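Long-range contacts in formate oxidase (Aspergillus oryzae, PDB 5ZU3), which oxidises formate as a flavoenzyme of the GMC oxidoreductase family, its FAD being present here as the 8-formyl derivative: residues A515-N520 and A543-I548; L423-S428 and P547-C552; F99-G104 and K553-V558; K230-N235 and P272-L277. The protein carries 1 engineered substitution. All coordinates share one frame; numbering follows the deposited sequence.

Interaction 1 (A515-N520 and A543-I548). With FAY ([(2R,3S,4R,5R)-5-(6-amino-9H-purin-9-yl)-3,4-dihydroxytetrahydrofuran-2-yl]methyl (2R,3S,4S)-5-(8-formyl-7-methyl-2,4-dioxo-3,4-dihydrobenzo[g]pteridin-10(2H)-yl)-2,3,4-trihydroxypentyl dihydrogen diphosphate), chain D.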
# COMPACT_ATOMS: atom_id res chain seq x y z
N ALA A 515 4.05 -3.89 13.55
CA ALA A 515 5.29 -4.32 14.19
C ALA A 515 6.28 -3.16 14.19
O ALA A 515 7.41 -3.28 13.71
CB ALA A 515 5.87 -5.57 13.53
N ARG A 516 5.84 -2.01 14.69
CA ARG A 516 6.41 -0.74 14.26
C ARG A 516 7.82 -0.52 14.80
O ARG A 516 8.20 -0.97 15.89
CB ARG A 516 5.52 0.42 14.68
CG ARG A 516 5.51 0.72 16.16
CD ARG A 516 4.40 1.73 16.45
NE ARG A 516 4.37 2.09 17.85
CZ ARG A 516 3.49 2.92 18.40
NH1 ARG A 516 2.54 3.49 17.67
NH2 ARG A 516 3.56 3.17 19.68
N LEU A 517 8.60 0.18 14.02
CA LEU A 517 9.90 0.67 14.45
C LEU A 517 9.75 1.63 15.62
O LEU A 517 8.74 2.32 15.76
CB LEU A 517 10.63 1.23 13.25
CG LEU A 517 10.38 2.63 12.77
CD1 LEU A 517 11.32 3.48 13.51
CD2 LEU A 517 10.63 2.68 11.26
N SER A 518 10.74 1.63 16.52
CA SER A 518 10.59 2.31 17.81
C SER A 518 11.93 2.29 18.52
O SER A 518 12.86 1.57 18.14
CB SER A 518 9.56 1.62 18.69
OG SER A 518 9.95 0.29 18.95
N LYS A 519 12.00 3.03 19.61
CA LYS A 519 13.25 3.08 20.36
C LYS A 519 13.36 2.00 21.43
O LYS A 519 14.45 1.78 21.94
CB LYS A 519 13.44 4.47 20.98
CG LYS A 519 13.82 5.50 19.93
CD LYS A 519 13.65 6.90 20.44
CE LYS A 519 14.02 7.92 19.38
NZ LYS A 519 13.74 9.31 19.87
N ASN A 520 12.26 1.35 21.81
CA ASN A 520 12.28 0.32 22.84
C ASN A 520 10.98 -0.47 22.77
O ASN A 520 10.02 -0.04 22.12
CB ASN A 520 12.46 0.91 24.24
CG ASN A 520 11.45 1.96 24.53
OD1 ASN A 520 10.27 1.67 24.72
ND2 ASN A 520 11.89 3.22 24.53
N ALA A 543 5.56 -3.30 5.55
CA ALA A 543 4.71 -2.19 5.97
C ALA A 543 4.39 -2.23 7.45
O ALA A 543 3.96 -1.21 8.00
CB ALA A 543 3.40 -2.18 5.16
N SER A 544 4.60 -3.36 8.13
CA SER A 544 4.23 -3.41 9.55
C SER A 544 5.17 -2.57 10.41
O SER A 544 4.84 -2.25 11.57
CB SER A 544 4.24 -4.86 10.02
OG SER A 544 5.56 -5.33 10.18
N VAL A 545 6.31 -2.20 9.84
CA VAL A 545 7.32 -1.43 10.55
C VAL A 545 7.03 0.07 10.54
O VAL A 545 7.53 0.81 11.40
CB VAL A 545 8.65 -1.82 9.87
CG1 VAL A 545 9.42 -0.61 9.37
CG2 VAL A 545 9.45 -2.73 10.76
N ILE A 546 6.21 0.52 9.59
CA ILE A 546 5.91 1.93 9.33
C ILE A 546 5.24 2.58 10.54
O ILE A 546 4.14 2.17 10.92
CB ILE A 546 5.07 2.05 8.05
CG1 ILE A 546 5.93 1.60 6.87
CG2 ILE A 546 4.52 3.45 7.89
CD1 ILE A 546 5.23 1.55 5.53
N PRO A 547 5.85 3.58 11.17
CA PRO A 547 5.30 4.12 12.42
C PRO A 547 4.25 5.22 12.28
O PRO A 547 3.45 5.42 13.21
CB PRO A 547 6.54 4.66 13.14
CG PRO A 547 7.44 5.07 12.02
CD PRO A 547 7.18 4.13 10.86
N ILE A 548 4.27 5.98 11.18
CA ILE A 548 3.26 7.00 10.87
C ILE A 548 2.95 6.87 9.39
O ILE A 548 3.86 6.99 8.55
CB ILE A 548 3.73 8.44 11.18
CG1 ILE A 548 4.18 8.60 12.64
CG2 ILE A 548 2.64 9.46 10.83
CD1 ILE A 548 4.72 10.01 12.95
P FAY D . 4.86 -5.58 2.14
N1 FAY D . 0.54 1.13 -2.98
C2 FAY D . 0.97 2.11 -3.86
O2 FAY D . 1.90 2.87 -3.58
N3 FAY D . 0.37 2.21 -5.11
C4 FAY D . -0.82 1.58 -5.37
O4 FAY D . -1.55 2.03 -6.25
N5 FAY D . -2.51 0.10 -4.50
C6 FAY D . -3.92 -1.79 -4.10
C7 FAY D . -4.12 -3.04 -3.55
C8 FAY D . -3.25 -3.50 -2.55
O8 FAY D . -2.59 -5.34 -1.24
C9 FAY D . -2.05 -2.82 -2.35
PA FAY D . 3.51 -7.73 0.92
C1' FAY D . -0.07 -0.83 -1.23
C10 FAY D . -0.39 0.24 -3.42
N10 FAY D . -0.78 -0.75 -2.55
N1A FAY D . 3.56 -18.07 4.72
O1A FAY D . 2.08 -8.15 0.99
C1B FAY D . 3.90 -13.58 1.94
O1P FAY D . 6.20 -6.06 1.66
C2' FAY D . 1.19 -1.69 -1.40
O2' FAY D . 1.07 -2.62 -2.46
C2A FAY D . 4.34 -17.84 3.61
O2A FAY D . 3.87 -7.06 -0.37
C2B FAY D . 2.81 -13.07 1.02
O2B FAY D . 2.38 -14.04 0.06
O2P FAY D . 4.84 -4.87 3.48
C3' FAY D . 1.51 -2.47 -0.13
O3' FAY D . 1.47 -1.65 1.03
N3A FAY D . 4.33 -16.61 2.97
C3B FAY D . 3.49 -11.87 0.40
O3B FAY D . 4.26 -12.35 -0.66
O3P FAY D . 3.80 -6.79 2.18
C4' FAY D . 2.87 -3.16 -0.23
O4' FAY D . 2.92 -3.97 -1.39
C4A FAY D . 3.54 -15.61 3.45
C4B FAY D . 4.47 -11.40 1.45
O4B FAY D . 4.49 -12.41 2.45
C4X FAY D . -1.21 0.55 -4.50
C5' FAY D . 3.06 -3.96 1.05
O5' FAY D . 4.34 -4.53 1.04
C5A FAY D . 2.75 -15.83 4.58
C5B FAY D . 4.14 -10.05 2.07
O5B FAY D . 4.45 -9.04 1.14
C5X FAY D . -2.82 -1.01 -3.73
C6A FAY D . 2.75 -17.07 5.22
N6A FAY D . 1.80 -17.32 6.13
N7A FAY D . 2.09 -14.70 4.85
C7M FAY D . -5.38 -3.77 -3.94
C8A FAY D . 2.41 -13.76 3.94
C8M FAY D . -3.36 -4.89 -2.08
C9A FAY D . -1.85 -1.55 -2.90
N9A FAY D . 3.32 -14.30 3.07
O HOH W 1 2.30 3.66 14.75

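Interaction 2 (L423-S428 and P547-C552)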
# COMPACT_ATOMS: atom_id res chain seq x y z
N LEU A 423 -8.79 9.62 2.52
CA LEU A 423 -8.36 10.47 3.63
C LEU A 423 -6.97 10.01 4.08
O LEU A 423 -6.81 8.93 4.67
CB LEU A 423 -9.37 10.42 4.77
CG LEU A 423 -8.98 11.01 6.13
CD1 LEU A 423 -8.75 12.55 6.07
CD2 LEU A 423 -10.03 10.65 7.20
N VAL A 424 -5.94 10.81 3.77
CA VAL A 424 -4.58 10.34 3.99
C VAL A 424 -4.05 10.74 5.35
O VAL A 424 -3.03 10.19 5.79
CB VAL A 424 -3.63 10.85 2.87
CG1 VAL A 424 -3.96 10.16 1.55
CG2 VAL A 424 -3.72 12.35 2.72
N ARG A 425 -4.72 11.65 6.05
CA ARG A 425 -4.29 12.06 7.39
C ARG A 425 -5.44 11.91 8.39
O ARG A 425 -5.87 12.89 9.00
CB ARG A 425 -3.77 13.50 7.34
CG ARG A 425 -2.37 13.62 6.76
CD ARG A 425 -1.30 13.60 7.86
NE ARG A 425 -1.29 12.31 8.57
CZ ARG A 425 -0.60 11.25 8.16
NH1 ARG A 425 0.13 11.33 7.04
NH2 ARG A 425 -0.63 10.11 8.84
N PRO A 426 -5.92 10.69 8.61
CA PRO A 426 -6.99 10.50 9.59
C PRO A 426 -6.46 10.64 11.01
O PRO A 426 -5.27 10.52 11.28
CB PRO A 426 -7.47 9.07 9.32
CG PRO A 426 -6.27 8.38 8.73
CD PRO A 426 -5.33 9.41 8.18
N ILE A 427 -7.37 10.86 11.94
CA ILE A 427 -6.97 10.94 13.34
C ILE A 427 -7.60 9.85 14.18
O ILE A 427 -7.46 9.86 15.41
CB ILE A 427 -7.29 12.33 13.92
CG1 ILE A 427 -8.78 12.63 13.76
CG2 ILE A 427 -6.43 13.38 13.22
CD1 ILE A 427 -9.30 13.71 14.68
N SER A 428 -8.31 8.91 13.56
CA SER A 428 -8.83 7.79 14.33
C SER A 428 -7.69 6.97 14.93
O SER A 428 -6.63 6.78 14.31
CB SER A 428 -9.72 6.91 13.46
OG SER A 428 -11.01 7.47 13.38
N PRO A 547 5.85 3.58 11.17
CA PRO A 547 5.30 4.12 12.42
C PRO A 547 4.25 5.22 12.28
O PRO A 547 3.45 5.42 13.21
CB PRO A 547 6.54 4.66 13.14
CG PRO A 547 7.44 5.07 12.02
CD PRO A 547 7.18 4.13 10.86
N ILE A 548 4.27 5.98 11.18
CA ILE A 548 3.26 7.00 10.87
C ILE A 548 2.95 6.87 9.39
O ILE A 548 3.86 6.99 8.55
CB ILE A 548 3.73 8.44 11.18
CG1 ILE A 548 4.18 8.60 12.64
CG2 ILE A 548 2.64 9.46 10.83
CD1 ILE A 548 4.72 10.01 12.95
N ILE A 549 1.69 6.62 9.05
CA ILE A 549 1.37 6.24 7.67
C ILE A 549 1.61 7.44 6.75
O ILE A 549 1.22 8.57 7.09
CB ILE A 549 -0.08 5.75 7.57
CG1 ILE A 549 -0.40 5.28 6.15
CG2 ILE A 549 -1.07 6.84 7.94
CD1 ILE A 549 -1.78 4.61 6.02
N PRO A 550 2.32 7.26 5.64
CA PRO A 550 2.52 8.37 4.70
C PRO A 550 1.20 8.97 4.23
O PRO A 550 0.12 8.37 4.39
CB PRO A 550 3.31 7.72 3.55
CG PRO A 550 4.10 6.64 4.21
CD PRO A 550 3.26 6.15 5.40
N ASP A 551 1.30 10.14 3.59
CA ASP A 551 0.16 10.97 3.22
C ASP A 551 -0.37 10.63 1.82
O ASP A 551 -0.84 11.51 1.09
CB ASP A 551 0.55 12.45 3.27
CG ASP A 551 1.45 12.80 4.46
OD1 ASP A 551 2.66 12.59 4.36
OD2 ASP A 551 0.99 13.27 5.50
N CYS A 552 -0.26 9.36 1.41
CA CYS A 552 -0.48 8.96 0.03
C CYS A 552 -0.38 7.45 -0.03
O CYS A 552 -0.14 6.82 1.01
CB CYS A 552 0.58 9.60 -0.86
SG CYS A 552 2.25 9.21 -0.26

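Interaction 3 (F99-G104 and K553-V558). Engineered in segment 553-558: K553 (natural residue Arg). With FAY ([(2R,3S,4R,5R)-5-(6-amino-9H-purin-9-yl)-3,4-dihydroxytetrahydrofuran-2-yl]methyl (2R,3S,4S)-5-(8-formyl-7-methyl-2,4-dioxo-3,4-dihydrobenzo[g]pteridin-10(2H)-yl)-2,3,4-trihydroxypentyl dihydrogen diphosphate), chain D.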
# COMPACT_ATOMS: atom_id res chain seq x y z
N PHE A 99 -0.27 0.44 -8.80
CA PHE A 99 0.91 0.97 -9.47
C PHE A 99 1.40 2.36 -9.09
O PHE A 99 2.58 2.67 -9.32
CB PHE A 99 0.66 1.02 -10.98
CG PHE A 99 0.09 -0.22 -11.55
CD1 PHE A 99 0.89 -1.35 -11.73
CD2 PHE A 99 -1.25 -0.27 -11.94
CE1 PHE A 99 0.38 -2.50 -12.28
CE2 PHE A 99 -1.77 -1.43 -12.48
CZ PHE A 99 -0.95 -2.56 -12.64
N THR A 100 0.57 3.18 -8.42
CA THR A 100 0.96 4.57 -8.19
C THR A 100 2.16 4.62 -7.27
O THR A 100 2.23 3.91 -6.27
CB THR A 100 -0.17 5.40 -7.59
OG1 THR A 100 -1.42 5.11 -8.23
CG2 THR A 100 0.12 6.87 -7.81
N TRP A 101 3.11 5.49 -7.61
CA TRP A 101 4.41 5.60 -6.95
C TRP A 101 4.54 7.01 -6.40
O TRP A 101 4.77 7.95 -7.17
CB TRP A 101 5.52 5.28 -7.94
CG TRP A 101 6.91 5.36 -7.41
CD1 TRP A 101 7.74 6.46 -7.41
CD2 TRP A 101 7.66 4.31 -6.79
NE1 TRP A 101 8.94 6.15 -6.83
CE2 TRP A 101 8.92 4.83 -6.44
CE3 TRP A 101 7.37 2.97 -6.48
CZ2 TRP A 101 9.90 4.07 -5.82
CZ3 TRP A 101 8.35 2.21 -5.87
CH2 TRP A 101 9.60 2.76 -5.54
N VAL A 102 4.32 7.17 -5.10
CA VAL A 102 4.35 8.49 -4.45
C VAL A 102 4.92 8.36 -3.03
O VAL A 102 4.46 7.50 -2.26
CB VAL A 102 2.95 9.13 -4.45
CG1 VAL A 102 1.94 8.16 -3.86
CG2 VAL A 102 2.96 10.42 -3.65
N PRO A 103 5.94 9.14 -2.67
CA PRO A 103 6.56 8.98 -1.34
C PRO A 103 5.75 9.48 -0.16
O PRO A 103 5.59 8.74 0.83
CB PRO A 103 7.88 9.77 -1.48
CG PRO A 103 7.66 10.72 -2.65
CD PRO A 103 6.57 10.18 -3.50
N GLY A 104 5.30 10.73 -0.20
CA GLY A 104 4.69 11.37 0.95
C GLY A 104 5.39 12.65 1.36
O GLY A 104 6.38 13.08 0.77
N LYS A 553 -0.52 6.86 -1.22
CA LYS A 553 -0.24 5.44 -1.41
C LYS A 553 1.18 5.10 -0.98
O LYS A 553 2.12 5.90 -1.16
CB LYS A 553 -0.45 5.06 -2.88
CG LYS A 553 -1.76 5.53 -3.47
CD LYS A 553 -2.22 4.54 -4.52
CE LYS A 553 -3.35 5.06 -5.37
NZ LYS A 553 -3.66 4.15 -6.51
N ILE A 554 1.38 3.89 -0.45
CA ILE A 554 2.50 3.64 0.45
C ILE A 554 3.57 2.71 -0.12
O ILE A 554 4.56 2.45 0.57
CB ILE A 554 2.00 3.09 1.81
CG1 ILE A 554 1.31 1.73 1.62
CG2 ILE A 554 1.09 4.08 2.53
CD1 ILE A 554 1.32 0.88 2.87
N GLN A 555 3.42 2.23 -1.35
CA GLN A 555 4.40 1.26 -1.83
C GLN A 555 5.79 1.86 -1.89
O GLN A 555 6.79 1.12 -1.74
CB GLN A 555 3.99 0.69 -3.20
CG GLN A 555 4.55 1.39 -4.42
CD GLN A 555 4.22 0.64 -5.73
OE1 GLN A 555 4.42 -0.56 -5.85
NE2 GLN A 555 3.70 1.37 -6.70
N ASN A 556 5.89 3.18 -2.09
CA ASN A 556 7.18 3.86 -2.14
C ASN A 556 7.88 3.81 -0.79
O ASN A 556 9.09 3.58 -0.73
CB ASN A 556 6.99 5.30 -2.63
CG ASN A 556 8.32 5.99 -2.96
OD1 ASN A 556 8.36 7.19 -3.20
ND2 ASN A 556 9.42 5.23 -2.96
N SER A 557 7.17 4.06 0.30
CA SER A 557 7.80 3.93 1.61
C SER A 557 8.14 2.47 1.93
O SER A 557 9.11 2.19 2.64
CB SER A 557 6.92 4.53 2.70
OG SER A 557 5.65 3.91 2.78
N VAL A 558 7.35 1.52 1.42
CA VAL A 558 7.63 0.14 1.75
C VAL A 558 8.91 -0.34 1.07
O VAL A 558 9.73 -1.04 1.67
CB VAL A 558 6.40 -0.73 1.41
CG1 VAL A 558 6.72 -2.21 1.56
CG2 VAL A 558 5.23 -0.33 2.29
P FAY D . 4.86 -5.58 2.14
N1 FAY D . 0.54 1.13 -2.98
C2 FAY D . 0.97 2.11 -3.86
O2 FAY D . 1.90 2.87 -3.58
N3 FAY D . 0.37 2.21 -5.11
C4 FAY D . -0.82 1.58 -5.37
O4 FAY D . -1.55 2.03 -6.25
N5 FAY D . -2.51 0.10 -4.50
C6 FAY D . -3.92 -1.79 -4.10
C7 FAY D . -4.12 -3.04 -3.55
C8 FAY D . -3.25 -3.50 -2.55
O8 FAY D . -2.59 -5.34 -1.24
C9 FAY D . -2.05 -2.82 -2.35
PA FAY D . 3.51 -7.73 0.92
C1' FAY D . -0.07 -0.83 -1.23
C10 FAY D . -0.39 0.24 -3.42
N10 FAY D . -0.78 -0.75 -2.55
N1A FAY D . 3.56 -18.07 4.72
O1A FAY D . 2.08 -8.15 0.99
C1B FAY D . 3.90 -13.58 1.94
O1P FAY D . 6.20 -6.06 1.66
C2' FAY D . 1.19 -1.69 -1.40
O2' FAY D . 1.07 -2.62 -2.46
C2A FAY D . 4.34 -17.84 3.61
O2A FAY D . 3.87 -7.06 -0.37
C2B FAY D . 2.81 -13.07 1.02
O2B FAY D . 2.38 -14.04 0.06
O2P FAY D . 4.84 -4.87 3.48
C3' FAY D . 1.51 -2.47 -0.13
O3' FAY D . 1.47 -1.65 1.03
N3A FAY D . 4.33 -16.61 2.97
C3B FAY D . 3.49 -11.87 0.40
O3B FAY D . 4.26 -12.35 -0.66
O3P FAY D . 3.80 -6.79 2.18
C4' FAY D . 2.87 -3.16 -0.23
O4' FAY D . 2.92 -3.97 -1.39
C4A FAY D . 3.54 -15.61 3.45
C4B FAY D . 4.47 -11.40 1.45
O4B FAY D . 4.49 -12.41 2.45
C4X FAY D . -1.21 0.55 -4.50
C5' FAY D . 3.06 -3.96 1.05
O5' FAY D . 4.34 -4.53 1.04
C5A FAY D . 2.75 -15.83 4.58
C5B FAY D . 4.14 -10.05 2.07
O5B FAY D . 4.45 -9.04 1.14
C5X FAY D . -2.82 -1.01 -3.73
C6A FAY D . 2.75 -17.07 5.22
N6A FAY D . 1.80 -17.32 6.13
N7A FAY D . 2.09 -14.70 4.85
C7M FAY D . -5.38 -3.77 -3.94
C8A FAY D . 2.41 -13.76 3.94
C8M FAY D . -3.36 -4.89 -2.08
C9A FAY D . -1.85 -1.55 -2.90
N9A FAY D . 3.32 -14.30 3.07
O HOH W 2 3.86 4.58 -3.59
O HOH W 3 5.06 5.83 0.35

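Interaction 4 (K230-N235 and P272-L277)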
# COMPACT_ATOMS: atom_id res chain seq x y z
N LYS A 230 5.02 -21.82 9.39
CA LYS A 230 4.40 -22.29 10.61
C LYS A 230 4.80 -21.43 11.80
O LYS A 230 3.95 -21.01 12.57
CB LYS A 230 4.77 -23.75 10.86
CG LYS A 230 4.20 -24.29 12.15
CD LYS A 230 4.82 -25.63 12.48
CE LYS A 230 4.45 -26.10 13.89
NZ LYS A 230 5.16 -27.39 14.16
N ARG A 231 6.08 -21.10 11.89
CA ARG A 231 6.64 -20.48 13.07
C ARG A 231 8.08 -20.08 12.78
O ARG A 231 8.75 -20.70 11.93
CB ARG A 231 6.58 -21.43 14.28
CG ARG A 231 6.97 -20.76 15.57
CD ARG A 231 7.41 -21.75 16.66
NE ARG A 231 6.31 -22.57 17.18
CZ ARG A 231 6.23 -23.88 16.99
NH1 ARG A 231 7.18 -24.50 16.29
NH2 ARG A 231 5.21 -24.56 17.50
N LEU A 232 8.55 -19.03 13.44
CA LEU A 232 9.98 -18.78 13.53
C LEU A 232 10.62 -19.72 14.53
O LEU A 232 10.05 -20.04 15.58
CB LEU A 232 10.24 -17.34 13.93
CG LEU A 232 9.78 -16.33 12.90
CD1 LEU A 232 9.84 -14.93 13.50
CD2 LEU A 232 10.63 -16.47 11.64
N ILE A 233 11.84 -20.16 14.22
CA ILE A 233 12.61 -21.03 15.10
C ILE A 233 13.42 -20.14 16.05
O ILE A 233 14.36 -19.47 15.63
CB ILE A 233 13.51 -21.98 14.31
CG1 ILE A 233 12.68 -22.70 13.25
CG2 ILE A 233 14.20 -22.97 15.27
CD1 ILE A 233 13.46 -23.73 12.44
N ILE A 234 13.02 -20.14 17.32
CA ILE A 234 13.59 -19.31 18.37
C ILE A 234 14.28 -20.21 19.38
O ILE A 234 13.68 -21.16 19.88
CB ILE A 234 12.51 -18.47 19.08
CG1 ILE A 234 11.66 -17.71 18.08
CG2 ILE A 234 13.16 -17.49 20.04
CD1 ILE A 234 12.47 -16.76 17.22
N ASN A 235 15.55 -19.93 19.66
CA ASN A 235 16.23 -20.51 20.81
C ASN A 235 16.05 -19.60 22.03
O ASN A 235 16.51 -18.45 22.01
CB ASN A 235 17.70 -20.74 20.48
CG ASN A 235 18.48 -21.35 21.62
OD1 ASN A 235 18.42 -20.89 22.77
ND2 ASN A 235 19.17 -22.44 21.33
N PRO A 272 2.77 -9.77 12.13
CA PRO A 272 2.42 -9.85 13.56
C PRO A 272 1.89 -11.22 13.95
O PRO A 272 2.13 -11.67 15.09
CB PRO A 272 1.35 -8.77 13.74
CG PRO A 272 0.75 -8.60 12.39
CD PRO A 272 1.93 -8.78 11.43
N LYS A 273 1.17 -11.89 13.05
CA LYS A 273 0.67 -13.23 13.33
C LYS A 273 1.82 -14.21 13.57
O LYS A 273 1.90 -14.84 14.63
CB LYS A 273 -0.23 -13.70 12.18
CG LYS A 273 -0.72 -15.13 12.30
CD LYS A 273 -1.60 -15.49 11.12
CE LYS A 273 -1.39 -16.91 10.67
NZ LYS A 273 -1.90 -17.07 9.29
N LEU A 274 2.73 -14.33 12.61
CA LEU A 274 3.85 -15.25 12.77
C LEU A 274 4.69 -14.89 13.99
O LEU A 274 5.18 -15.78 14.70
CB LEU A 274 4.73 -15.26 11.52
CG LEU A 274 5.62 -16.49 11.34
CD1 LEU A 274 4.75 -17.75 11.22
CD2 LEU A 274 6.52 -16.32 10.12
N LEU A 275 4.89 -13.59 14.25
CA LEU A 275 5.59 -13.20 15.47
C LEU A 275 4.90 -13.80 16.68
O LEU A 275 5.55 -14.41 17.54
CB LEU A 275 5.68 -11.68 15.60
CG LEU A 275 6.84 -11.02 14.86
CD1 LEU A 275 6.80 -9.53 15.12
CD2 LEU A 275 8.17 -11.63 15.28
N MET A 276 3.58 -13.66 16.74
CA MET A 276 2.82 -14.15 17.88
C MET A 276 2.83 -15.67 17.94
O MET A 276 3.04 -16.24 19.02
CB MET A 276 1.39 -13.62 17.82
CG MET A 276 1.33 -12.15 18.17
SD MET A 276 -0.32 -11.53 18.33
CE MET A 276 -0.85 -11.18 16.67
N LEU A 277 2.66 -16.35 16.80
CA LEU A 277 2.73 -17.81 16.82
C LEU A 277 4.09 -18.31 17.28
O LEU A 277 4.19 -19.44 17.75
CB LEU A 277 2.43 -18.39 15.43
CG LEU A 277 1.04 -18.20 14.84
CD1 LEU A 277 0.96 -18.78 13.45
CD2 LEU A 277 -0.01 -18.82 15.74

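Interaction 1 (A515-N520 and A543-I548)
L517 meets P547 obliquely, its CG and CD2 lying against the CG and CD of the proline ring, with CD2 to P547 CD at 3.8 Å. A chi1 of 83° puts the leucine CG between the backbone N and the carbonyl carbon. CD2 of L517 also lies 4.0 Å from V545 CG1. V545 has its CB directed away from 515-520, yet it straddles the join through its two methyls: CG1 meets the leucine, while CG2 lies 3.6 Å from A515 O. At the other end of the contact the CB of A515 rests on S544 OG at 3.4 Å, and that hydroxyl is hydrogen-bonded to D542. Two backbone bonds hold the loops in this register, A515 N to S544 O at 2.7 Å and L517 N to V545 O at 2.9 Å, the latter almost straight (174° at the hydrogen). The 543-548 loop follows strand 538-540, an edge of the parallel sheet in the Rossmann-type FAD-binding part of the GMC fold, and its first residue reaches the cofactor: A543 N donates to the flavin nucleotide's phosphate oxygen O2P at 2.7 Å. R516 sends its extended chain away from the other loop. Its NH1 nevertheless returns to P547 O through a water in the guanidinium plane, and NH2 is taken by Q523 O. F115 of helix 113-116 touches R516, L517 and P547, whereas T271 of helix 267-277 touches A515 and S544.

Interaction 2 (L423-S428 and P547-C552)
R425 sets its guanidinium end-on against the carbonyl of I549, NH1 and NH2 each donating to I549 O at 3.0 Å, so that one buried oxygen is gripped by two N-H groups and lies within 1° of the guanidinium plane. NH1 also makes a salt bridge to D551 OD2 at 2.6 Å. It comes to that oxygen from above the carboxylate plane, 70° out of it, and the two flat groups stand 79° apart. Bends at chi2 and chi3 fold the arginine chain round the acid, leaving its CD 3.3 Å from D551 OD2, and the I549 CG2 methyl lies 3.4 Å from R425 NH2. Neither segment is regular here: 423-428 leaves strand 415-423 of the large mixed sheet, and 547-552 is part of the connection running from strand 538-540 to helix 555-572, whose first turn borders the flavin in this GMC enzyme. Next to the arginine, V424 presses its CB and both methyls on the D551 carbonyl, with CB 3.4 Å from D551 O, while CG1 lies 3.8 Å from C552 N. The carboxylate of D551 has further partners, T108 OG1 at OD2 and H105 N at OD1, which would fix its rotation and probably favour the ionised form. T108 of helix 106-110 also packs on R425 and I548, and H307 touches I549.

Interaction 3 (F99-G104 and K553-V558)
T100 and K553 cross at about a right angle beside the flavin, the lysine NZ bonding both T100 OG1 and flavin O4 at 3.0 Å. K553 is an engineered residue, arginine in the natural protein. Its carbon chain passes over one face of the pyrimidine ring, near the C2-N3-C4 rim, with CB above C2 and CD above C4; NZ likewise reaches O4 from above. T100 completes the recognition with its backbone: its N donates to O4, and its O accepts from flavin N3 at 2.8 Å. On the other side of N3, Q555 N donates to O2 at 2.8 Å. This amide belongs to the first turn of helix 555-572; a helix N-terminus aimed at the pyrimidine end of the flavin is a feature of GMC oxidoreductases, and its dipole would be expected to favour negative charge there. T100 O is gripped again by Q555 NE2 at 3.0 Å, from well above the carbonyl plane (66° out of it), while N97 holds Q555 OE1 and T202 OG1 is hydrogen-bonded to NE2. Farther out, N556 lays its amide over one face of the W101 indole, the planes 29° apart and ND2 close to CZ2, near the rim. With CG anti to the backbone N (chi1 -169°), the amide also brings OD1 to P103 CB at 3.1 Å, and L129 O takes a bond from ND2. A water accepts from V102 N, just past strand 100-101, and from N556 N, and lies within bonding distance of flavin O2.

Interaction 4 (K230-N235 and P272-L277)
In the FAD-binding part of the GMC fold, helix 267-277 packs against the end strand 227-235 of a four-stranded sheet, close to where S229 and E270 bind the cofactor. Strand and helix segments approach to 7.0 Å between axes and run at 57° to each other. The strand carries a classic beta bulge at this point, K230 and R231 both facing T245. L274 fits at the bulge: chi1 of -159° carries its CG anti to the backbone N, and its CD1 meets the peptide between the two bulge residues, 3.6 Å from K230 O and 3.7 Å from R231 N. L277, one turn on, directs its CB at the strand and sets CD1 against the same carbonyl at 3.8 Å. R231 lies along the end of the helix, its CG 3.8 Å from L277 O and the guanidinium edge turned to that oxygen. On the buried side L232 crosses L275 obliquely, CD1 to CD2 at 4.1 Å, and L232 CG faces L274 CD2 at 4.3 Å. No hydrogen bond passes directly between the segments, so the join is made by van der Waals contacts, leucine methyls on backbone and on one another; S278, just after the helix, bridges it with its hydroxyl bonded to L232 N and L274 O. The end of K230 turns elsewhere, its NZ in a salt bridge with E253. L274 and L275 also pack on L264, and L232 on V262, of strand 261-264 in the parallel sheet, while helix 283-288 covers M276 and strand 240-248 pairs with the bulged strand.

Overall arrangement
Along the chain, interaction 4 closes entirely before interactions 1 and 2 open, and interaction 3 spans them all, joining 99-104 to 553-558. Interactions 1 to 3 share the run from strand 538-540 into helix 555-572: 543-548 and 547-552 overlap at P547 and I548, and 553-558 follows directly. Their centres lie about 13 to 17 Å apart. C552 SG packs on V102 and G104, and I546 on S557 and V558, so interaction 3 packs against both interactions 1 and 2, which are joined by their shared residues. Interaction 4 is about 28 Å from interaction 3, centre to centre, toward the adenine end of the cofactor. The run 543-558 thus reaches from phosphate to flavin ring.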